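Local coordinates for thymocyte nuclear protein 1 (Leishmania major, PDB 2AR1), which is of unknown function but has an EVE domain of the PUA clan and probably binds nucleic acid, perhaps recognising a modified base, at residues L24-H29 / V65-S70; V47-A52 / Q146-V151; F91-K96 / E108-K113. All coordinates share one frame; numbering follows the deposited sequence.

Contact 1 (L24-H29 / V65-S70); sequences LKSEPH and VLFYHS
His69 turns its CG anti to the carbonyl carbon (chi1 -71°), which lays one face of the imidazole against Pro28. Phe67 instead carries CG anti to the backbone N (chi1 -164°), and its ring reaches the CB of Ser26. The His69 contact is a CH-pi interaction: Pro28 CB stands 3.7 Å from the centroid of the His69 ring, only 7° off its normal. Pro28 CG lies over the CG and ND1 side of the same ring. The imidazole is fixed from another direction too, because its NE2 bonds to the backbone N of Ile33. CE1 and CZ of Phe67 both lie 4.0 Å from Ser26 CB. The hydroxyl of Ser26 bonds to the carbonyl of Phe31.

The backbones form a parallel strand pair in the central mixed sheet of this EVE domain, joining strand 21-26 to strand 64-69. Residues 24 to 26 pair with 67 to 69. Leu24 N donates to Leu66 O at 3.0 Å in a nearly straight bond, and Tyr68 N returns one to Leu24 O at 2.9 Å. Ser26 N then donates to Tyr68 O. The last bond, Ser70 N to Ser26 O, is 3.0 Å long, and its donor sits well above the carbonyl plane as the strands end.

On the face of Leu24, Ser26, Phe67 and His69, the two methyls of Leu24 meet Val65, with CD2 4.0 Å from Val65 CG1. On the other face Lys25 and Tyr68 run side by side in the same direction, Lys25 CG lying 3.8 Å from Tyr68 CD1. The ammonium of Lys25 ends alongside the ring, where it bonds to the carbonyl of Arg147. A glycerol, probably from the crystallisation liquor, lies about 4 Å from the Ser26 side chain.

Contact 2 (V47-A52 / Q146-V151); sequences VRNYAA and QRRLSV. Unlike the reference sequence in segment 146-151: Arg147 (reference Ser).
Asn49 and Arg148 meet at about a right angle, the amide plane of one standing perpendicular to the guanidinium plane of the other. With CG anti to the backbone N (chi1 174°), Asn49 reaches out to Arg148. Its CB and CG first pass the carbonyl of Arg148, with Asn49 CG 3.5 Å from Arg148 O. At the tip, ND2 lies over one face of the guanidinium, 3.3 Å from Arg148 NH1. Both are donors, so this is packing of the amide over the guanidinium face and not a hydrogen bond. OD1 stands over the centre of that same face. Its bond goes to its own segment: Ala52 N donates to Asn49 OD1 at 3.0 Å, the N-cap bond of helix 50-58.

Past the cap the contact is largely apolar. Leu149 CD1 touches Ala51 CB at 3.6 Å. Ala52 CB packs on Val151 CB at 3.9 Å and also meets the hydroxyl of Ser150. Val47 CG2 reaches Val151 CG2.

The start of helix 50-58 thus rests on the loop that leads from helix 142-145 into the edge strand 151-154. Asn55, one turn further along the helix, bonds to the carbonyl of Val151.

Contact 3 (F91-K96 / E108-K113); sequences FTALDK and EKNPWK
Ala93 CB, a single methyl, carries most of this small contact, meeting an amide oxygen and the edge of an indole together. It lies 3.7 Å from Asn110 OD1 and 3.8 Å from Trp112 CD1, near the plane of the Trp112 ring. The interaction across the two segments is van der Waals packing.

Asn110 is held by bonds at both ends of its amide. Its OD1 accepts from Trp112 N at 3.0 Å, two residues on, which makes an Asx turn. The donor stands 45° out of the carbonyl plane. CG anti to the backbone N (chi1 -174°) puts the amide against Ala93. The bond from ND2 to the carbonyl of Asp90 ties it to the residue just before segment 91-96. Leu94 CG comes only within 4.4 Å of Asn110 ND2.

On the other side, residues 91-94 form a short 3-10 turn, with Leu94 N bonded to Phe91 O. The indole of Trp112 donates a hydrogen bond from NE1 to the carboxylate of Asp102, and its ring stacks on Tyr50 and takes a cation-pi contact from Arg48.

Both segments belong to the long connection between strands 76-89 and 113-128. Through Trp112 on Tyr50, and Pro111 O bonded to Arg53, that connection lies against the first turn of helix 50-58.

How the contacts relate
From the N terminus, strand 21-26 enters contact 1, which closes when residues 65-70 return beside it. Residues 47-52 lie inside that loop and open contact 2, which closes only at 146-151. Contacts 1 and 2 therefore cross. They also touch: Lys25 probably hydrogen-bonds to the carbonyls of Ser150 and Arg147, and Leu24 packs on Val151, so strand 21-26 sits between strands 64-69 and 151-154. Contact 3 follows contact 1 in series and nests inside the loop of contact 2. It closes a short loop, residues 97-107, between strands 76-89 and 113-128. Arg48 and Tyr50 join it to contact 2. Contacts 1 and 3 do not touch.

Contact 1 (L24-H29 / V65-S70)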
loop_
_atom_site.group_PDB
_atom_site.type_symbol
_atom_site.label_atom_id
_atom_site.label_comp_id
_atom_site.label_asym_id
_atom_site.label_seq_id
_atom_site.Cartn_x
_atom_site.Cartn_y
_atom_site.Cartn_z
ATOM N N LEU A 24 -0.856 0.727 1.721
ATOM C CA LEU A 24 -0.025 -0.346 1.222
ATOM C C LEU A 24 1.321 -0.239 1.925
ATOM O O LEU A 24 1.989 0.818 1.874
ATOM C CB LEU A 24 0.122 -0.228 -0.304
ATOM C CG LEU A 24 -1.032 -0.880 -1.074
ATOM C CD1 LEU A 24 -2.365 -0.395 -0.567
ATOM C CD2 LEU A 24 -0.885 -0.561 -2.557
ATOM N N LYS A 25 1.769 -1.315 2.538
ATOM C CA LYS A 25 3.057 -1.365 3.231
ATOM C C LYS A 25 4.145 -1.843 2.269
ATOM O O LYS A 25 3.905 -2.749 1.445
ATOM C CB LYS A 25 2.976 -2.341 4.409
ATOM C CG LYS A 25 2.118 -1.873 5.517
ATOM C CD LYS A 25 2.377 -2.730 6.707
ATOM C CE LYS A 25 1.186 -2.943 7.526
ATOM N NZ LYS A 25 1.715 -3.724 8.737
ATOM N N SER A 26 5.337 -1.228 2.367
ATOM C CA SER A 26 6.476 -1.646 1.553
ATOM C C SER A 26 7.706 -1.424 2.367
ATOM O O SER A 26 7.782 -0.406 3.050
ATOM C CB SER A 26 6.534 -0.897 0.212
ATOM O OG SER A 26 7.460 -1.534 -0.640
ATOM N N GLU A 27 8.676 -2.332 2.311
ATOM C CA GLU A 27 9.921 -2.095 3.071
ATOM C C GLU A 27 10.834 -1.239 2.186
ATOM O O GLU A 27 11.179 -1.659 1.066
ATOM C CB GLU A 27 10.583 -3.372 3.457
ATOM C CG GLU A 27 9.649 -4.229 4.426
ATOM C CD GLU A 27 10.253 -5.554 4.871
ATOM O OE1 GLU A 27 11.388 -5.893 4.482
ATOM O OE2 GLU A 27 9.558 -6.263 5.636
ATOM N N PRO A 28 11.194 -0.034 2.654
ATOM C CA PRO A 28 11.885 0.848 1.691
ATOM C C PRO A 28 13.261 0.453 1.169
ATOM O O PRO A 28 13.714 1.011 0.193
ATOM C CB PRO A 28 12.059 2.177 2.453
ATOM C CG PRO A 28 11.899 1.857 3.844
ATOM C CD PRO A 28 11.012 0.635 3.947
ATOM N N HIS A 29 13.941 -0.474 1.801
ATOM C CA HIS A 29 15.209 -0.948 1.275
ATOM C C HIS A 29 14.976 -1.903 0.091
ATOM O O HIS A 29 15.891 -2.211 -0.664
ATOM C CB HIS A 29 16.034 -1.625 2.363
ATOM C CG HIS A 29 15.495 -2.956 2.774
ATOM N ND1 HIS A 29 14.252 -3.103 3.329
ATOM C CD2 HIS A 29 16.046 -4.190 2.728
ATOM C CE1 HIS A 29 14.062 -4.378 3.615
ATOM N NE2 HIS A 29 15.127 -5.060 3.248
ATOM N N VAL A 65 -4.139 5.786 -2.317
ATOM C CA VAL A 65 -3.262 4.903 -1.591
ATOM C C VAL A 65 -2.238 5.690 -0.758
ATOM O O VAL A 65 -1.524 6.535 -1.316
ATOM C CB VAL A 65 -2.498 4.017 -2.590
ATOM C CG1 VAL A 65 -1.380 3.308 -1.901
ATOM C CG2 VAL A 65 -3.377 3.022 -3.194
ATOM N N LEU A 66 -2.182 5.416 0.534
ATOM C CA LEU A 66 -1.058 5.820 1.478
ATOM C C LEU A 66 0.051 4.847 1.263
ATOM O O LEU A 66 -0.111 3.646 1.445
ATOM C CB LEU A 66 -1.521 5.857 2.916
ATOM C CG LEU A 66 -2.708 6.753 3.192
ATOM C CD1 LEU A 66 -3.313 6.559 4.558
ATOM C CD2 LEU A 66 -2.371 8.191 2.919
ATOM N N PHE A 67 1.236 5.397 0.904
ATOM C CA PHE A 67 2.415 4.585 0.710
ATOM C C PHE A 67 3.129 4.536 2.092
ATOM O O PHE A 67 3.672 5.539 2.550
ATOM C CB PHE A 67 3.315 5.202 -0.340
ATOM C CG PHE A 67 4.343 4.255 -0.880
ATOM C CD1 PHE A 67 5.425 3.893 -0.166
ATOM C CD2 PHE A 67 4.205 3.764 -2.185
ATOM C CE1 PHE A 67 6.379 2.982 -0.683
ATOM C CE2 PHE A 67 5.181 2.899 -2.762
ATOM C CZ PHE A 67 6.247 2.484 -1.999
ATOM N N TYR A 68 3.177 3.381 2.696
ATOM C CA TYR A 68 3.674 3.236 4.054
ATOM C C TYR A 68 4.947 2.453 4.044
ATOM O O TYR A 68 4.962 1.326 3.590
ATOM C CB TYR A 68 2.632 2.524 4.947
ATOM C CG TYR A 68 3.000 2.389 6.411
ATOM C CD1 TYR A 68 3.768 1.337 6.837
ATOM C CD2 TYR A 68 2.599 3.335 7.341
ATOM C CE1 TYR A 68 4.082 1.166 8.180
ATOM C CE2 TYR A 68 2.941 3.201 8.683
ATOM C CZ TYR A 68 3.724 2.142 9.091
ATOM O OH TYR A 68 4.046 2.052 10.423
ATOM N N HIS A 69 6.032 3.068 4.585
ATOM C CA HIS A 69 7.281 2.368 4.808
ATOM C C HIS A 69 7.279 1.578 6.110
ATOM O O HIS A 69 7.091 2.151 7.203
ATOM C CB HIS A 69 8.449 3.374 4.867
ATOM C CG HIS A 69 8.782 3.970 3.553
ATOM N ND1 HIS A 69 9.740 4.967 3.432
ATOM C CD2 HIS A 69 8.338 3.725 2.300
ATOM C CE1 HIS A 69 9.873 5.280 2.161
ATOM N NE2 HIS A 69 9.060 4.536 1.446
ATOM N N SER A 70 7.467 0.256 5.977
ATOM C CA SER A 70 7.504 -0.666 7.081
ATOM C C SER A 70 8.878 -1.255 7.294
ATOM O O SER A 70 9.742 -1.188 6.381
ATOM C CB SER A 70 6.472 -1.807 6.853
ATOM O OG SER A 70 6.686 -2.438 5.596
#

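Contact 2 (V47-A52 / Q146-V151)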
loop_
_atom_site.group_PDB
_atom_site.type_symbol
_atom_site.label_atom_id
_atom_site.label_comp_id
_atom_site.label_asym_id
_atom_site.label_seq_id
_atom_site.Cartn_x
_atom_site.Cartn_y
_atom_site.Cartn_z
ATOM N N VAL A 47 2.729 -9.575 -2.505
ATOM C CA VAL A 47 1.812 -9.713 -1.381
ATOM C C VAL A 47 1.431 -11.180 -1.241
ATOM O O VAL A 47 0.949 -11.766 -2.180
ATOM C CB VAL A 47 0.586 -8.810 -1.504
ATOM C CG1 VAL A 47 -0.447 -9.122 -0.408
ATOM C CG2 VAL A 47 1.006 -7.327 -1.438
ATOM N N ARG A 48 1.728 -11.765 -0.096
ATOM C CA ARG A 48 1.525 -13.207 0.144
ATOM C C ARG A 48 0.706 -13.491 1.391
ATOM O O ARG A 48 0.867 -14.516 2.035
ATOM C CB ARG A 48 2.850 -13.963 0.204
ATOM C CG ARG A 48 3.662 -13.771 -1.072
ATOM C CD ARG A 48 3.096 -14.621 -2.182
ATOM N NE ARG A 48 3.832 -14.523 -3.432
ATOM C CZ ARG A 48 3.510 -13.681 -4.415
ATOM N NH1 ARG A 48 2.570 -12.780 -4.226
ATOM N NH2 ARG A 48 4.249 -13.606 -5.512
ATOM N N ASN A 49 -0.161 -12.558 1.704
ATOM C CA ASN A 49 -1.160 -12.695 2.759
ATOM C C ASN A 49 -2.478 -12.659 2.040
ATOM O O ASN A 49 -2.770 -11.780 1.259
ATOM C CB ASN A 49 -1.041 -11.540 3.743
ATOM C CG ASN A 49 -2.108 -11.514 4.792
ATOM O OD1 ASN A 49 -3.065 -10.776 4.654
ATOM N ND2 ASN A 49 -1.906 -12.225 5.865
ATOM N N TYR A 50 -3.335 -13.648 2.336
ATOM C CA TYR A 50 -4.546 -13.770 1.556
ATOM C C TYR A 50 -5.608 -12.651 1.797
ATOM O O TYR A 50 -6.354 -12.239 0.902
ATOM C CB TYR A 50 -5.215 -15.128 1.908
ATOM C CG TYR A 50 -4.383 -16.356 1.577
ATOM C CD1 TYR A 50 -4.129 -16.712 0.273
ATOM C CD2 TYR A 50 -3.867 -17.208 2.628
ATOM C CE1 TYR A 50 -3.379 -17.822 -0.037
ATOM C CE2 TYR A 50 -3.079 -18.324 2.325
ATOM C CZ TYR A 50 -2.850 -18.632 0.979
ATOM O OH TYR A 50 -2.093 -19.741 0.670
ATOM N N ALA A 51 -5.722 -12.208 3.032
ATOM C CA ALA A 51 -6.564 -11.055 3.372
ATOM C C ALA A 51 -6.101 -9.848 2.604
ATOM O O ALA A 51 -6.933 -9.156 2.001
ATOM C CB ALA A 51 -6.524 -10.766 4.880
ATOM N N ALA A 52 -4.785 -9.601 2.557
ATOM C CA ALA A 52 -4.266 -8.469 1.774
ATOM C C ALA A 52 -4.551 -8.609 0.274
ATOM O O ALA A 52 -4.865 -7.628 -0.455
ATOM C CB ALA A 52 -2.824 -8.375 2.007
ATOM N N GLN A 146 -3.999 -4.952 12.832
ATOM C CA GLN A 146 -3.756 -6.103 11.969
ATOM C C GLN A 146 -2.353 -6.076 11.371
ATOM O O GLN A 146 -2.112 -5.409 10.384
ATOM C CB GLN A 146 -4.753 -6.082 10.794
ATOM C CG GLN A 146 -6.159 -5.631 11.139
ATOM C CD GLN A 146 -7.199 -6.587 10.626
ATOM O OE1 GLN A 146 -7.164 -7.772 10.959
ATOM N NE2 GLN A 146 -8.142 -6.085 9.823
ATOM N N ARG A 147 -1.441 -6.867 11.930
ATOM C CA ARG A 147 -0.032 -6.701 11.575
ATOM C C ARG A 147 0.395 -7.341 10.254
ATOM O O ARG A 147 1.142 -6.715 9.495
ATOM C CB ARG A 147 0.849 -7.071 12.769
ATOM C CG ARG A 147 0.551 -6.108 13.933
ATOM C CD ARG A 147 -0.300 -6.680 15.061
ATOM N NE ARG A 147 -0.007 -5.887 16.264
ATOM C CZ ARG A 147 0.730 -6.285 17.306
ATOM N NH1 ARG A 147 1.228 -7.520 17.388
ATOM N NH2 ARG A 147 0.946 -5.442 18.308
ATOM N N ARG A 148 -0.170 -8.488 9.900
ATOM C CA ARG A 148 0.242 -9.182 8.657
ATOM C C ARG A 148 -0.448 -8.593 7.404
ATOM O O ARG A 148 -0.142 -8.937 6.228
ATOM C CB ARG A 148 0.134 -10.732 8.743
ATOM C CG ARG A 148 -0.736 -11.385 9.864
ATOM C CD ARG A 148 -2.044 -12.033 9.333
ATOM N NE ARG A 148 -3.075 -11.031 9.031
ATOM C CZ ARG A 148 -4.223 -11.261 8.381
ATOM N NH1 ARG A 148 -4.539 -12.478 7.910
ATOM N NH2 ARG A 148 -5.056 -10.235 8.201
ATOM N N LEU A 149 -1.319 -7.633 7.666
ATOM C CA LEU A 149 -2.187 -7.129 6.640
ATOM C C LEU A 149 -1.440 -6.044 5.934
ATOM O O LEU A 149 -1.423 -4.904 6.398
ATOM C CB LEU A 149 -3.477 -6.603 7.271
ATOM C CG LEU A 149 -4.571 -6.264 6.265
ATOM C CD1 LEU A 149 -5.033 -7.521 5.463
ATOM C CD2 LEU A 149 -5.721 -5.628 7.015
ATOM N N SER A 150 -0.859 -6.374 4.789
ATOM C CA SER A 150 0.017 -5.409 4.065
ATOM C C SER A 150 -0.735 -4.534 3.099
ATOM O O SER A 150 -0.161 -3.594 2.525
ATOM C CB SER A 150 1.083 -6.131 3.273
ATOM O OG SER A 150 0.540 -7.156 2.520
ATOM N N VAL A 151 -2.009 -4.835 2.899
ATOM C CA VAL A 151 -2.905 -4.021 2.078
ATOM C C VAL A 151 -4.170 -3.795 2.918
ATOM O O VAL A 151 -4.883 -4.772 3.196
ATOM C CB VAL A 151 -3.234 -4.663 0.741
ATOM C CG1 VAL A 151 -4.206 -3.800 -0.000
ATOM C CG2 VAL A 151 -2.025 -4.874 -0.137
#

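Contact 3 (F91-K96 / E108-K113)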
loop_
_atom_site.group_PDB
_atom_site.type_symbol
_atom_site.label_atom_id
_atom_site.label_comp_id
_atom_site.label_asym_id
_atom_site.label_seq_id
_atom_site.Cartn_x
_atom_site.Cartn_y
_atom_site.Cartn_z
ATOM N N PHE A 91 2.488 -12.569 -11.359
ATOM C CA PHE A 91 3.459 -13.470 -11.966
ATOM C C PHE A 91 4.787 -13.664 -11.206
ATOM O O PHE A 91 5.520 -14.593 -11.535
ATOM C CB PHE A 91 3.733 -13.066 -13.426
ATOM C CG PHE A 91 4.123 -11.641 -13.563
ATOM C CD1 PHE A 91 5.341 -11.201 -13.056
ATOM C CD2 PHE A 91 3.268 -10.725 -14.132
ATOM C CE1 PHE A 91 5.733 -9.865 -13.138
ATOM C CE2 PHE A 91 3.641 -9.375 -14.228
ATOM C CZ PHE A 91 4.882 -8.940 -13.691
ATOM N N THR A 92 5.105 -12.829 -10.208
ATOM C CA THR A 92 6.277 -13.077 -9.407
ATOM C C THR A 92 6.141 -14.376 -8.619
ATOM O O THR A 92 7.131 -14.994 -8.285
ATOM C CB THR A 92 6.649 -11.872 -8.467
ATOM O OG1 THR A 92 5.640 -11.655 -7.483
ATOM C CG2 THR A 92 6.770 -10.601 -9.260
ATOM N N ALA A 93 4.929 -14.847 -8.401
ATOM C CA ALA A 93 4.757 -16.113 -7.711
ATOM C C ALA A 93 5.399 -17.268 -8.493
ATOM O O ALA A 93 5.692 -18.341 -7.924
ATOM C CB ALA A 93 3.205 -16.433 -7.515
ATOM N N LEU A 94 5.520 -17.092 -9.812
ATOM C CA LEU A 94 6.114 -18.092 -10.712
ATOM C C LEU A 94 7.609 -17.829 -11.015
ATOM O O LEU A 94 8.257 -18.615 -11.721
ATOM C CB LEU A 94 5.341 -18.116 -12.037
ATOM C CG LEU A 94 3.821 -18.251 -11.924
ATOM C CD1 LEU A 94 3.178 -18.172 -13.316
ATOM C CD2 LEU A 94 3.450 -19.512 -11.239
ATOM N N ASP A 95 8.165 -16.734 -10.489
ATOM C CA ASP A 95 9.560 -16.425 -10.722
ATOM C C ASP A 95 10.400 -17.142 -9.667
ATOM O O ASP A 95 10.447 -16.744 -8.503
ATOM C CB ASP A 95 9.747 -14.925 -10.661
ATOM C CG ASP A 95 11.163 -14.495 -10.894
ATOM O OD1 ASP A 95 12.073 -15.337 -11.039
ATOM O OD2 ASP A 95 11.311 -13.282 -10.945
ATOM N N LYS A 96 11.085 -18.183 -10.104
ATOM C CA LYS A 96 11.911 -19.004 -9.230
ATOM C C LYS A 96 13.068 -18.254 -8.595
ATOM O O LYS A 96 13.590 -18.732 -7.613
ATOM C CB LYS A 96 12.435 -20.226 -9.969
ATOM C CG LYS A 96 11.399 -21.366 -10.075
ATOM C CD LYS A 96 11.980 -22.776 -9.741
ATOM C CE LYS A 96 12.298 -22.975 -8.229
ATOM N NZ LYS A 96 13.320 -21.988 -7.634
ATOM N N GLU A 108 -1.972 -21.702 -14.413
ATOM C CA GLU A 108 -3.441 -21.837 -14.454
ATOM C C GLU A 108 -4.133 -21.690 -13.103
ATOM O O GLU A 108 -5.319 -21.395 -13.056
ATOM C CB GLU A 108 -3.835 -23.202 -15.026
ATOM C CG GLU A 108 -3.039 -23.636 -16.224
ATOM C CD GLU A 108 -3.220 -25.086 -16.517
ATOM O OE1 GLU A 108 -2.859 -25.902 -15.636
ATOM O OE2 GLU A 108 -3.719 -25.411 -17.620
ATOM N N LYS A 109 -3.389 -21.917 -12.026
ATOM C CA LYS A 109 -3.878 -21.770 -10.642
ATOM C C LYS A 109 -2.873 -20.974 -9.807
ATOM O O LYS A 109 -2.076 -21.534 -9.030
ATOM C CB LYS A 109 -4.147 -23.138 -9.993
ATOM C CG LYS A 109 -4.969 -23.073 -8.686
ATOM C CD LYS A 109 -5.292 -24.499 -8.110
ATOM C CE LYS A 109 -5.758 -24.443 -6.632
ATOM N NZ LYS A 109 -6.048 -25.818 -6.029
ATOM N N ASN A 110 -2.905 -19.662 -10.016
ATOM C CA ASN A 110 -2.090 -18.708 -9.257
ATOM C C ASN A 110 -3.000 -17.947 -8.291
ATOM O O ASN A 110 -3.815 -17.150 -8.721
ATOM C CB ASN A 110 -1.404 -17.745 -10.209
ATOM C CG ASN A 110 -0.441 -16.847 -9.509
ATOM O OD1 ASN A 110 -0.398 -16.814 -8.274
ATOM N ND2 ASN A 110 0.357 -16.088 -10.302
ATOM N N PRO A 111 -2.879 -18.195 -6.975
ATOM C CA PRO A 111 -3.809 -17.530 -6.098
ATOM C C PRO A 111 -3.497 -16.044 -5.917
ATOM O O PRO A 111 -4.361 -15.268 -5.532
ATOM C CB PRO A 111 -3.653 -18.283 -4.794
ATOM C CG PRO A 111 -2.349 -18.979 -4.845
ATOM C CD PRO A 111 -1.905 -19.032 -6.263
ATOM N N TRP A 112 -2.262 -15.662 -6.243
ATOM C CA TRP A 112 -1.787 -14.317 -5.941
ATOM C C TRP A 112 -2.185 -13.329 -7.036
ATOM O O TRP A 112 -2.113 -13.620 -8.257
ATOM C CB TRP A 112 -0.288 -14.340 -5.639
ATOM C CG TRP A 112 0.026 -15.292 -4.548
ATOM C CD1 TRP A 112 0.756 -16.409 -4.657
ATOM C CD2 TRP A 112 -0.451 -15.241 -3.191
ATOM N NE1 TRP A 112 0.798 -17.075 -3.432
ATOM C CE2 TRP A 112 0.111 -16.343 -2.512
ATOM C CE3 TRP A 112 -1.206 -14.319 -2.463
ATOM C CZ2 TRP A 112 -0.109 -16.596 -1.126
ATOM C CZ3 TRP A 112 -1.448 -14.581 -1.099
ATOM C CH2 TRP A 112 -0.890 -15.712 -0.450
ATOM N N LYS A 113 -2.657 -12.175 -6.582
ATOM C CA LYS A 113 -3.192 -11.129 -7.462
ATOM C C LYS A 113 -2.578 -9.791 -7.105
ATOM O O LYS A 113 -2.132 -9.583 -5.947
ATOM C CB LYS A 113 -4.717 -11.035 -7.340
ATOM C CG LYS A 113 -5.415 -12.308 -7.512
ATOM C CD LYS A 113 -5.281 -12.868 -8.899
ATOM C CE LYS A 113 -6.193 -14.068 -8.987
ATOM N NZ LYS A 113 -5.570 -15.252 -9.651
#